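Side-chain contacts in hypothetical protein TM841 (Thermotoga maritima, PDB 1MGP), which binds long-chain fatty acids such as palmitate and may take part in lipid transport or fatty acid metabolism: residues E66-P69 and E70-M73; S89-V93 and E94-K98; A127-A130 and S131-D135; R158-E162 and N163-I167. All coordinates share one frame; numbering follows the deposited sequence.

Interaction 1. Residues E66-P69 and E70-M73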
loop_
_atom_site.group_PDB
_atom_site.type_symbol
_atom_site.label_atom_id
_atom_site.label_comp_id
_atom_site.label_asym_id
_atom_site.label_seq_id
_atom_site.Cartn_x
_atom_site.Cartn_y
_atom_site.Cartn_z
ATOM N N GLU A 66 -11.189 2.020 7.112
ATOM C CA GLU A 66 -11.738 2.847 6.038
ATOM C C GLU A 66 -10.798 4.001 5.715
ATOM O O GLU A 66 -10.129 4.526 6.605
ATOM C CB GLU A 66 -13.108 3.394 6.455
ATOM C CG GLU A 66 -14.155 2.314 6.683
ATOM C CD GLU A 66 -14.850 1.881 5.400
ATOM O OE1 GLU A 66 -14.218 1.927 4.321
ATOM O OE2 GLU A 66 -16.033 1.477 5.474
ATOM N N ARG A 67 -10.735 4.389 4.441
ATOM C CA ARG A 67 -9.874 5.495 4.034
ATOM C C ARG A 67 -10.572 6.830 4.300
ATOM O O ARG A 67 -11.084 7.472 3.379
ATOM C CB ARG A 67 -9.506 5.397 2.543
ATOM C CG ARG A 67 -8.630 4.208 2.161
ATOM C CD ARG A 67 -7.301 4.194 2.926
ATOM N NE ARG A 67 -6.401 5.290 2.558
ATOM C CZ ARG A 67 -5.336 5.641 3.274
ATOM N NH1 ARG A 67 -5.049 4.988 4.390
ATOM N NH2 ARG A 67 -4.546 6.636 2.872
ATOM N N GLU A 68 -10.603 7.225 5.570
ATOM C CA GLU A 68 -11.209 8.487 5.998
ATOM C C GLU A 68 -10.136 9.184 6.826
ATOM O O GLU A 68 -9.627 8.617 7.798
ATOM C CB GLU A 68 -12.443 8.220 6.861
ATOM C CG GLU A 68 -13.452 7.293 6.207
ATOM C CD GLU A 68 -14.285 7.984 5.153
ATOM O OE1 GLU A 68 -13.773 8.923 4.508
ATOM O OE2 GLU A 68 -15.453 7.579 4.964
ATOM N N PRO A 69 -9.784 10.429 6.459
ATOM C CA PRO A 69 -8.757 11.202 7.164
ATOM C C PRO A 69 -8.923 11.260 8.675
ATOM O O PRO A 69 -8.032 10.859 9.425
ATOM C CB PRO A 69 -8.866 12.592 6.530
ATOM C CG PRO A 69 -9.417 12.314 5.175
ATOM C CD PRO A 69 -10.452 11.260 5.442
ATOM N N GLU A 70 -10.069 11.765 9.115
ATOM C CA GLU A 70 -10.337 11.907 10.538
ATOM C C GLU A 70 -10.361 10.583 11.292
ATOM O O GLU A 70 -9.910 10.509 12.436
ATOM C CB GLU A 70 -11.653 12.672 10.754
ATOM C CG GLU A 70 -12.929 11.969 10.283
ATOM C CD GLU A 70 -12.958 11.691 8.787
ATOM O OE1 GLU A 70 -12.522 12.559 7.998
ATOM O OE2 GLU A 70 -13.437 10.603 8.400
ATOM N N GLU A 71 -10.874 9.536 10.655
ATOM C CA GLU A 71 -10.935 8.229 11.297
ATOM C C GLU A 71 -9.548 7.635 11.502
ATOM O O GLU A 71 -9.264 7.038 12.539
ATOM C CB GLU A 71 -11.800 7.275 10.473
ATOM C CG GLU A 71 -13.287 7.546 10.621
ATOM C CD GLU A 71 -14.141 6.608 9.794
ATOM O OE1 GLU A 71 -13.904 5.383 9.847
ATOM O OE2 GLU A 71 -15.056 7.099 9.099
ATOM N N ILE A 72 -8.685 7.795 10.507
ATOM C CA ILE A 72 -7.328 7.281 10.610
ATOM C C ILE A 72 -6.609 8.064 11.704
ATOM O O ILE A 72 -5.897 7.488 12.531
ATOM C CB ILE A 72 -6.594 7.412 9.258
ATOM C CG1 ILE A 72 -7.224 6.439 8.252
ATOM C CG2 ILE A 72 -5.101 7.140 9.431
ATOM C CD1 ILE A 72 -6.682 6.540 6.842
HETATM N N MSE A 73 -6.812 9.378 11.724
HETATM C CA MSE A 73 -6.183 10.207 12.747
HETATM C C MSE A 73 -6.648 9.796 14.146
HETATM O O MSE A 73 -5.864 9.806 15.091
HETATM C CB MSE A 73 -6.500 11.686 12.509
HETATM C CG MSE A 73 -5.731 12.306 11.347
HETATM SE SE MSE A 73 -5.980 14.227 11.264
HETATM C CE MSE A 73 -5.566 14.658 13.094
HETATM O O HOH W 1 -16.419 5.332 7.059
#
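Glu-68 and Glu-71 meet at the N-terminus of the helix 69-81, where Glu-68 holds the N-cap position and Pro-69 opens the first turn. Their side chains run side by side in the same direction, the carboxylate planes turned 47° apart. Between the two side chains the closest touch does not join the charges: OE2 of Glu-71 rests 3.3 Å from CG of Glu-68. Glu-71 reaches this place with an extended chain (chi2 179°). One water donates to both acids, 3.2 Å from OE2 of Glu-68 and 3.0 Å from OE2 of Glu-71, and so bridges two like charges. With an alanine in place of Glu-71 the bridging water would probably lose one of its two acceptors, and CB and CG of Glu-68 would be less covered. Glu-70 comes to Glu-68 by another route: it starts off over its own backbone (chi1 66°), and the chain folds back so that OE2 approaches CB of Glu-68 and OE1 approaches CD of Pro-69. Three acids thus gather at the start of the helix, where its dipole would be expected to ease their mutual repulsion. The inner side is largely buried and combines a charged group with an apolar one. Arg-67, the centre of an inverse gamma turn, gives its NH2 to the carbonyls of Val-38 and Pro-288, and Phe-40 touches Arg-67, Pro-69 and Ile-72. The helix proper begins with Ile-72 N bonding to Glu-68 O at 3.0 Å, and CD1 of Ile-72 lies over one face of the Arg-67 guanidinium, 3.3 Å from NH1.

Interaction 2. Residues S89-V93 and E94-K98. With PLM (palmitic acid), chain B.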
loop_
_atom_site.group_PDB
_atom_site.type_symbol
_atom_site.label_atom_id
_atom_site.label_comp_id
_atom_site.label_asym_id
_atom_site.label_seq_id
_atom_site.Cartn_x
_atom_site.Cartn_y
_atom_site.Cartn_z
ATOM N N SER A 89 -7.094 -8.587 10.144
ATOM C CA SER A 89 -7.633 -9.679 9.357
ATOM C C SER A 89 -8.081 -9.206 7.983
ATOM O O SER A 89 -8.509 -8.059 7.802
ATOM C CB SER A 89 -8.799 -10.356 10.086
ATOM O OG SER A 89 -9.912 -9.493 10.174
ATOM N N GLN A 90 -7.964 -10.111 7.018
ATOM C CA GLN A 90 -8.341 -9.868 5.632
ATOM C C GLN A 90 -9.843 -9.627 5.527
ATOM O O GLN A 90 -10.591 -9.870 6.474
ATOM C CB GLN A 90 -7.976 -11.101 4.802
ATOM C CG GLN A 90 -8.788 -12.330 5.216
ATOM C CD GLN A 90 -8.123 -13.641 4.859
ATOM O OE1 GLN A 90 -6.970 -13.885 5.221
ATOM N NE2 GLN A 90 -8.851 -14.504 4.157
ATOM N N PRO A 91 -10.307 -9.125 4.372
ATOM C CA PRO A 91 -11.747 -8.898 4.240
ATOM C C PRO A 91 -12.358 -10.284 4.068
ATOM O O PRO A 91 -11.663 -11.220 3.678
ATOM C CB PRO A 91 -11.864 -8.079 2.954
ATOM C CG PRO A 91 -10.498 -7.456 2.790
ATOM C CD PRO A 91 -9.576 -8.562 3.224
ATOM N N SER A 92 -13.642 -10.429 4.355
ATOM C CA SER A 92 -14.277 -11.730 4.190
ATOM C C SER A 92 -14.603 -11.899 2.714
ATOM O O SER A 92 -14.562 -10.936 1.950
ATOM C CB SER A 92 -15.573 -11.798 4.998
ATOM O OG SER A 92 -16.545 -10.927 4.444
ATOM N N VAL A 93 -14.916 -13.124 2.313
ATOM C CA VAL A 93 -15.282 -13.402 0.932
ATOM C C VAL A 93 -16.560 -12.623 0.655
ATOM O O VAL A 93 -16.731 -12.040 -0.413
ATOM C CB VAL A 93 -15.533 -14.913 0.726
ATOM C CG1 VAL A 93 -16.222 -15.165 -0.612
ATOM C CG2 VAL A 93 -14.204 -15.662 0.792
ATOM N N GLU A 94 -17.452 -12.616 1.639
ATOM C CA GLU A 94 -18.720 -11.901 1.542
ATOM C C GLU A 94 -18.472 -10.417 1.270
ATOM O O GLU A 94 -19.172 -9.808 0.465
ATOM C CB GLU A 94 -19.506 -12.073 2.844
ATOM C CG GLU A 94 -20.801 -11.283 2.926
ATOM C CD GLU A 94 -21.419 -11.328 4.320
ATOM O OE1 GLU A 94 -22.467 -10.675 4.534
ATOM O OE2 GLU A 94 -20.857 -12.016 5.203
ATOM N N ASP A 95 -17.481 -9.831 1.944
ATOM C CA ASP A 95 -17.164 -8.417 1.729
ATOM C C ASP A 95 -16.800 -8.170 0.272
ATOM O O ASP A 95 -17.237 -7.190 -0.327
ATOM C CB ASP A 95 -15.983 -7.962 2.597
ATOM C CG ASP A 95 -16.322 -7.908 4.065
ATOM O OD1 ASP A 95 -17.506 -7.669 4.388
ATOM O OD2 ASP A 95 -15.396 -8.088 4.892
ATOM N N PHE A 96 -15.974 -9.046 -0.289
ATOM C CA PHE A 96 -15.569 -8.901 -1.677
ATOM C C PHE A 96 -16.760 -9.066 -2.614
ATOM O O PHE A 96 -16.961 -8.250 -3.513
ATOM C CB PHE A 96 -14.477 -9.917 -2.027
ATOM C CG PHE A 96 -13.087 -9.440 -1.708
ATOM C CD1 PHE A 96 -12.526 -8.382 -2.416
ATOM C CD2 PHE A 96 -12.348 -10.030 -0.688
ATOM C CE1 PHE A 96 -11.243 -7.910 -2.112
ATOM C CE2 PHE A 96 -11.066 -9.567 -0.375
ATOM C CZ PHE A 96 -10.515 -8.507 -1.090
ATOM N N LYS A 97 -17.553 -10.113 -2.401
ATOM C CA LYS A 97 -18.718 -10.352 -3.247
ATOM C C LYS A 97 -19.636 -9.132 -3.270
ATOM O O LYS A 97 -20.110 -8.722 -4.330
ATOM C CB LYS A 97 -19.494 -11.581 -2.761
ATOM C CG LYS A 97 -18.726 -12.889 -2.884
ATOM C CD LYS A 97 -19.533 -14.083 -2.380
ATOM C CE LYS A 97 -20.696 -14.421 -3.310
ATOM N NZ LYS A 97 -21.394 -15.680 -2.895
ATOM N N LYS A 98 -19.877 -8.553 -2.096
ATOM C CA LYS A 98 -20.730 -7.370 -1.977
ATOM C C LYS A 98 -20.240 -6.269 -2.915
ATOM O O LYS A 98 -21.027 -5.673 -3.653
ATOM C CB LYS A 98 -20.716 -6.858 -0.529
ATOM C CG LYS A 98 -21.758 -5.780 -0.184
ATOM C CD LYS A 98 -21.668 -4.516 -1.055
ATOM C CE LYS A 98 -20.286 -3.841 -1.024
ATOM N NZ LYS A 98 -19.953 -3.213 0.283
HETATM C C1 PLM B . -4.117 -9.422 7.340
HETATM O O1 PLM B . -4.424 -10.259 6.467
HETATM O O2 PLM B . -4.453 -9.542 8.537
HETATM C C2 PLM B . -3.297 -8.204 6.923
HETATM C C3 PLM B . -1.798 -8.358 7.181
HETATM C C4 PLM B . -1.062 -7.101 6.745
HETATM C C5 PLM B . 0.430 -7.209 6.980
HETATM C C6 PLM B . 1.127 -5.882 6.804
HETATM C C7 PLM B . 2.618 -5.995 7.077
HETATM C C8 PLM B . 3.263 -4.624 7.138
HETATM C C9 PLM B . 3.843 -4.227 5.790
HETATM C CA PLM B . 4.060 -2.731 5.712
HETATM C CB PLM B . 4.727 -2.341 4.412
HETATM C CC PLM B . 4.924 -0.836 4.356
HETATM C CD PLM B . 5.594 -0.402 3.054
HETATM C CE PLM B . 5.775 1.124 3.017
HETATM C CF PLM B . 6.412 1.611 1.714
HETATM C CG PLM B . 5.366 1.943 0.655
HETATM O O HOH W 2 -18.546 -10.440 6.137
#
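Pro-91 and Phe-96 make the apolar half of this helix start, and Ser-92 with Asp-95 the polar half. Ahead of them, Ser-89 and Gln-90 lead in from the strand 87-89 and pass the palmitate carboxylate, whose O2 lies 3.2 Å from Ser-89 N; the acid itself is hydrogen-bonded to Thr-88 and Ser-121. Pro-91 then lays its ring obliquely against Phe-96, CB to CE2 3.7 Å. At Ser-92 the chain enters a capping box. Ser-92 OG, turned between its own backbone N and carbonyl carbon (chi1 68°), accepts from Asp-95 N at 2.9 Å, and in return Ser-92 N donates to Asp-95 OD2 at 3.0 Å, meeting it from above the carboxylate plane in a nearly straight bond (166°). OD2 is gripped a second time by the hydroxyl of Tyr-54. A water joins Ser-92 OG to Glu-94 OE2. Replacing Asp-95 by a leucine is likely to leave Ser-92 N and the Tyr-54 hydroxyl without their shared acceptor and to open the box on one side. Val-93 follows as the first helical residue: its CG1 lies beside CD of Lys-97, 3.9 Å away. The turn packs between the strand 48-56, whose Ile-51 touches both Pro-91 and Phe-96, and the helix 123-133, where Ser-126 bonds to Pro-91 O and touches the Phe-96 side chain.

Interaction 3. Residues A127-A130 and S131-D135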
loop_
_atom_site.group_PDB
_atom_site.type_symbol
_atom_site.label_atom_id
_atom_site.label_comp_id
_atom_site.label_asym_id
_atom_site.label_seq_id
_atom_site.Cartn_x
_atom_site.Cartn_y
_atom_site.Cartn_z
ATOM N N ALA A 127 -10.061 -12.548 -2.377
ATOM C CA ALA A 127 -10.559 -11.806 -3.527
ATOM C C ALA A 127 -10.787 -12.736 -4.712
ATOM O O ALA A 127 -11.757 -12.583 -5.453
ATOM C CB ALA A 127 -9.571 -10.713 -3.908
ATOM N N VAL A 128 -9.881 -13.694 -4.888
ATOM C CA VAL A 128 -9.969 -14.662 -5.977
ATOM C C VAL A 128 -11.184 -15.570 -5.806
ATOM O O VAL A 128 -11.938 -15.803 -6.753
ATOM C CB VAL A 128 -8.697 -15.540 -6.034
ATOM C CG1 VAL A 128 -8.845 -16.618 -7.100
ATOM C CG2 VAL A 128 -7.487 -14.667 -6.333
ATOM N N LEU A 129 -11.362 -16.085 -4.593
ATOM C CA LEU A 129 -12.483 -16.971 -4.290
ATOM C C LEU A 129 -13.812 -16.262 -4.546
ATOM O O LEU A 129 -14.712 -16.819 -5.179
ATOM C CB LEU A 129 -12.411 -17.426 -2.829
ATOM C CG LEU A 129 -13.477 -18.410 -2.348
ATOM C CD1 LEU A 129 -13.514 -19.622 -3.270
ATOM C CD2 LEU A 129 -13.163 -18.839 -0.919
ATOM N N ALA A 130 -13.929 -15.034 -4.053
ATOM C CA ALA A 130 -15.142 -14.251 -4.243
ATOM C C ALA A 130 -15.406 -13.991 -5.726
ATOM O O ALA A 130 -16.558 -14.001 -6.165
ATOM C CB ALA A 130 -15.028 -12.929 -3.502
ATOM N N SER A 131 -14.344 -13.762 -6.497
ATOM C CA SER A 131 -14.491 -13.480 -7.926
ATOM C C SER A 131 -15.132 -14.629 -8.704
ATOM O O SER A 131 -15.709 -14.417 -9.772
ATOM C CB SER A 131 -13.131 -13.160 -8.557
ATOM O OG SER A 131 -12.341 -14.331 -8.707
ATOM N N LYS A 132 -15.029 -15.839 -8.164
ATOM C CA LYS A 132 -15.581 -17.027 -8.814
ATOM C C LYS A 132 -17.091 -17.166 -8.694
ATOM O O LYS A 132 -17.728 -17.817 -9.520
ATOM C CB LYS A 132 -14.950 -18.288 -8.225
ATOM C CG LYS A 132 -13.499 -18.510 -8.589
ATOM C CD LYS A 132 -13.008 -19.797 -7.955
ATOM C CE LYS A 132 -11.571 -20.106 -8.335
ATOM N NZ LYS A 132 -11.079 -21.290 -7.568
ATOM N N GLU A 133 -17.659 -16.558 -7.659
ATOM C CA GLU A 133 -19.084 -16.670 -7.399
ATOM C C GLU A 133 -19.966 -15.539 -7.919
ATOM O O GLU A 133 -21.187 -15.611 -7.814
ATOM C CB GLU A 133 -19.289 -16.836 -5.893
ATOM C CG GLU A 133 -18.707 -18.135 -5.361
ATOM C CD GLU A 133 -18.513 -18.136 -3.851
ATOM O OE1 GLU A 133 -19.314 -17.495 -3.138
ATOM O OE2 GLU A 133 -17.560 -18.796 -3.381
ATOM N N VAL A 134 -19.361 -14.510 -8.498
ATOM C CA VAL A 134 -20.134 -13.374 -8.987
ATOM C C VAL A 134 -20.211 -13.304 -10.508
ATOM O O VAL A 134 -19.354 -13.838 -11.202
ATOM C CB VAL A 134 -19.546 -12.059 -8.439
ATOM C CG1 VAL A 134 -19.606 -12.074 -6.922
ATOM C CG2 VAL A 134 -18.097 -11.897 -8.905
ATOM N N ASP A 135 -21.239 -12.633 -11.021
ATOM C CA ASP A 135 -21.412 -12.504 -12.464
ATOM C C ASP A 135 -20.364 -11.666 -13.184
ATOM O O ASP A 135 -19.849 -12.060 -14.228
ATOM C CB ASP A 135 -22.776 -11.905 -12.795
ATOM C CG ASP A 135 -23.906 -12.854 -12.511
ATOM O OD1 ASP A 135 -23.711 -14.077 -12.684
ATOM O OD2 ASP A 135 -24.994 -12.374 -12.132
#
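Ser-131 folds its side chain back on the preceding turn of its helix, and OG donates to Val-128 O. The 2.5 Å separation of Ser-131 OG and Val-128 O is unusually short, so its exact length is doubtful. With chi1 at 74°, OG is tucked back along the helix toward the carbonyl three residues earlier. Ser-131 N meanwhile bonds to Ala-127 O at 3.0 Å, so backbone and side chain of one residue hold two successive carbonyls. Val-128 O also receives a weak bond from Lys-132 N, whose shorter bond runs to Leu-129 O at 3.2 Å. Glu-133 N turns to Ala-130 O, again at 3.2 Å. Both of these donors stand well above the plane of the carbonyl they meet, 62° and 59° out of it, and each spans three residues, as where an alpha helix tightens toward its C-terminal end. The other side chains add little: Leu-129 CD1 and Glu-133 OE2 come to 4.1 Å, and both methyls of Val-134 lie near Ala-130 O. Farther out, Glu-133 OE1 is held in a salt bridge by Lys-97, and Ala-127 O accepts from the Tyr-100 hydroxyl. The helix is the crossover of the beta-alpha-beta unit formed with strands 110-115 and 138-142. Ala-127 and Ala-130 face the helix 93-105 through Phe-96, while Val-128 and Ser-131 lie against Val-140 and Val-138 of the strand 138-142.

Interaction 4. Residues R158-E162 and N163-I167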
loop_
_atom_site.group_PDB
_atom_site.type_symbol
_atom_site.label_atom_id
_atom_site.label_comp_id
_atom_site.label_asym_id
_atom_site.label_seq_id
_atom_site.Cartn_x
_atom_site.Cartn_y
_atom_site.Cartn_z
ATOM N N ARG A 158 -5.143 2.551 -14.651
ATOM C CA ARG A 158 -6.178 3.495 -15.064
ATOM C C ARG A 158 -5.720 4.337 -16.251
ATOM O O ARG A 158 -6.482 4.570 -17.190
ATOM C CB ARG A 158 -6.564 4.426 -13.909
ATOM C CG ARG A 158 -7.619 5.461 -14.295
ATOM C CD ARG A 158 -8.889 4.774 -14.782
ATOM N NE ARG A 158 -9.635 4.202 -13.666
ATOM C CZ ARG A 158 -10.531 3.227 -13.776
ATOM N NH1 ARG A 158 -10.803 2.694 -14.959
ATOM N NH2 ARG A 158 -11.166 2.798 -12.695
ATOM N N GLU A 159 -4.477 4.799 -16.202
ATOM C CA GLU A 159 -3.937 5.607 -17.286
ATOM C C GLU A 159 -3.955 4.803 -18.585
ATOM O O GLU A 159 -4.345 5.311 -19.635
ATOM C CB GLU A 159 -2.516 6.052 -16.938
ATOM C CG GLU A 159 -2.455 6.825 -15.622
ATOM C CD GLU A 159 -1.053 7.245 -15.241
ATOM O OE1 GLU A 159 -0.125 6.427 -15.403
ATOM O OE2 GLU A 159 -0.885 8.387 -14.761
HETATM N N MSE A 160 -3.547 3.542 -18.507
HETATM C CA MSE A 160 -3.533 2.685 -19.684
HETATM C C MSE A 160 -4.940 2.394 -20.198
HETATM O O MSE A 160 -5.175 2.396 -21.409
HETATM C CB MSE A 160 -2.807 1.372 -19.377
HETATM C CG MSE A 160 -1.300 1.511 -19.333
HETATM SE SE MSE A 160 -0.411 -0.166 -19.055
HETATM C CE MSE A 160 -1.024 -1.117 -20.613
ATOM N N LEU A 161 -5.871 2.139 -19.284
ATOM C CA LEU A 161 -7.252 1.860 -19.664
ATOM C C LEU A 161 -7.851 3.069 -20.372
ATOM O O LEU A 161 -8.525 2.935 -21.394
ATOM C CB LEU A 161 -8.097 1.530 -18.427
ATOM C CG LEU A 161 -8.343 0.077 -18.006
ATOM C CD1 LEU A 161 -7.558 -0.882 -18.875
ATOM C CD2 LEU A 161 -7.983 -0.089 -16.542
ATOM N N GLU A 162 -7.600 4.248 -19.814
ATOM C CA GLU A 162 -8.112 5.491 -20.371
ATOM C C GLU A 162 -7.610 5.731 -21.788
ATOM O O GLU A 162 -8.295 6.363 -22.592
ATOM C CB GLU A 162 -7.722 6.669 -19.477
ATOM C CG GLU A 162 -8.469 6.713 -18.157
ATOM C CD GLU A 162 -9.955 6.955 -18.342
ATOM O OE1 GLU A 162 -10.321 8.036 -18.850
ATOM O OE2 GLU A 162 -10.758 6.065 -17.985
ATOM N N ASN A 163 -6.415 5.236 -22.095
ATOM C CA ASN A 163 -5.862 5.410 -23.432
ATOM C C ASN A 163 -6.290 4.271 -24.352
ATOM O O ASN A 163 -5.681 4.048 -25.396
ATOM C CB ASN A 163 -4.332 5.500 -23.388
ATOM C CG ASN A 163 -3.840 6.795 -22.769
ATOM O OD1 ASN A 163 -4.357 7.875 -23.064
ATOM N ND2 ASN A 163 -2.825 6.697 -21.917
ATOM N N GLY A 164 -7.329 3.544 -23.945
ATOM C CA GLY A 164 -7.849 2.457 -24.758
ATOM C C GLY A 164 -7.234 1.075 -24.620
ATOM O O GLY A 164 -7.520 0.196 -25.434
ATOM N N ALA A 165 -6.400 0.861 -23.607
ATOM C CA ALA A 165 -5.782 -0.449 -23.423
ATOM C C ALA A 165 -6.792 -1.462 -22.887
ATOM O O ALA A 165 -7.696 -1.111 -22.128
ATOM C CB ALA A 165 -4.598 -0.339 -22.472
ATOM N N THR A 166 -6.637 -2.718 -23.286
ATOM C CA THR A 166 -7.528 -3.779 -22.830
ATOM C C THR A 166 -6.979 -4.367 -21.532
ATOM O O THR A 166 -5.801 -4.196 -21.221
ATOM C CB THR A 166 -7.627 -4.913 -23.870
ATOM O OG1 THR A 166 -6.360 -5.570 -23.977
ATOM C CG2 THR A 166 -8.014 -4.360 -25.234
ATOM N N ILE A 167 -7.827 -5.063 -20.781
ATOM C CA ILE A 167 -7.403 -5.675 -19.525
ATOM C C ILE A 167 -6.197 -6.577 -19.736
ATOM O O ILE A 167 -5.242 -6.542 -18.958
ATOM C CB ILE A 167 -8.538 -6.518 -18.889
ATOM C CG1 ILE A 167 -9.508 -5.604 -18.141
ATOM C CG2 ILE A 167 -7.955 -7.550 -17.923
ATOM C CD1 ILE A 167 -8.872 -4.868 -16.961
#
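Met-160, a selenomethionine, and Ala-165 form the tight side of this turn. The Ala-165 methyl points back at the helix and sits 3.0 Å from Met-160 O, with Met-160 CB 4.0 Å away. Met-160 bends at chi3 (60°), which brings its terminal CE to the same methyl. Alongside, Leu-161 places CD1 3.3 Å from Ala-165 O; its torsions are strained, with chi2 (5°) nearly eclipsed. Val-170 of the following helix covers all three residues, so the apolar side closes against the helix 167-179. The backbone beneath is a Schellman motif ending the helix 151-162: Ala-165 N reaches back to Met-160 O at 2.9 Å, and Gly-164 N to Leu-161 O, also at 2.9 Å. Gly-164 is the C-prime residue, with positive phi (87°); a side chain at these backbone angles would press on the carbonyl oxygen of Asn-163. The other side is looser and open to solvent. Asn-163, the first residue to leave helical angles, turns its amide back toward the last turn, and ND2 comes 3.1 Å from Glu-159 O at an angle too poor for a hydrogen bond. That carbonyl takes its bond from Asn-163 N instead, at 3.2 Å. Glu-162 turns its carboxylate away from the loop, whereas Glu-159 directs its own to a salt bridge with Arg-256. Past the turn, Thr-166 is the N-cap of the next helix, its backbone N donating to the Glu-169 carboxylate.

How the interactions relate
The four contacts follow one another along the chain, each at or near a helix end: interactions 1 and 2 start the helices 69-81 and 93-105, while interactions 3 and 4 lie toward the ends of 123-133 and 151-162. Only interactions 2 and 3 touch, with centres 10 Å apart; Lys-97 NZ meets Glu-133 OE1 at 2.8 Å, and Phe-96 packs on both alanines, its ring tip on Ala-127 and its CB on Ala-130. Helices 93-105 and 123-133 thus pack together beside the carboxylate end of the lipid site. In interaction 1, the Arg-67 side chain is about 11 Å from the bound palmitic acid. Interaction 4 belongs to the surface, its centre 23 to 30 Å from the others.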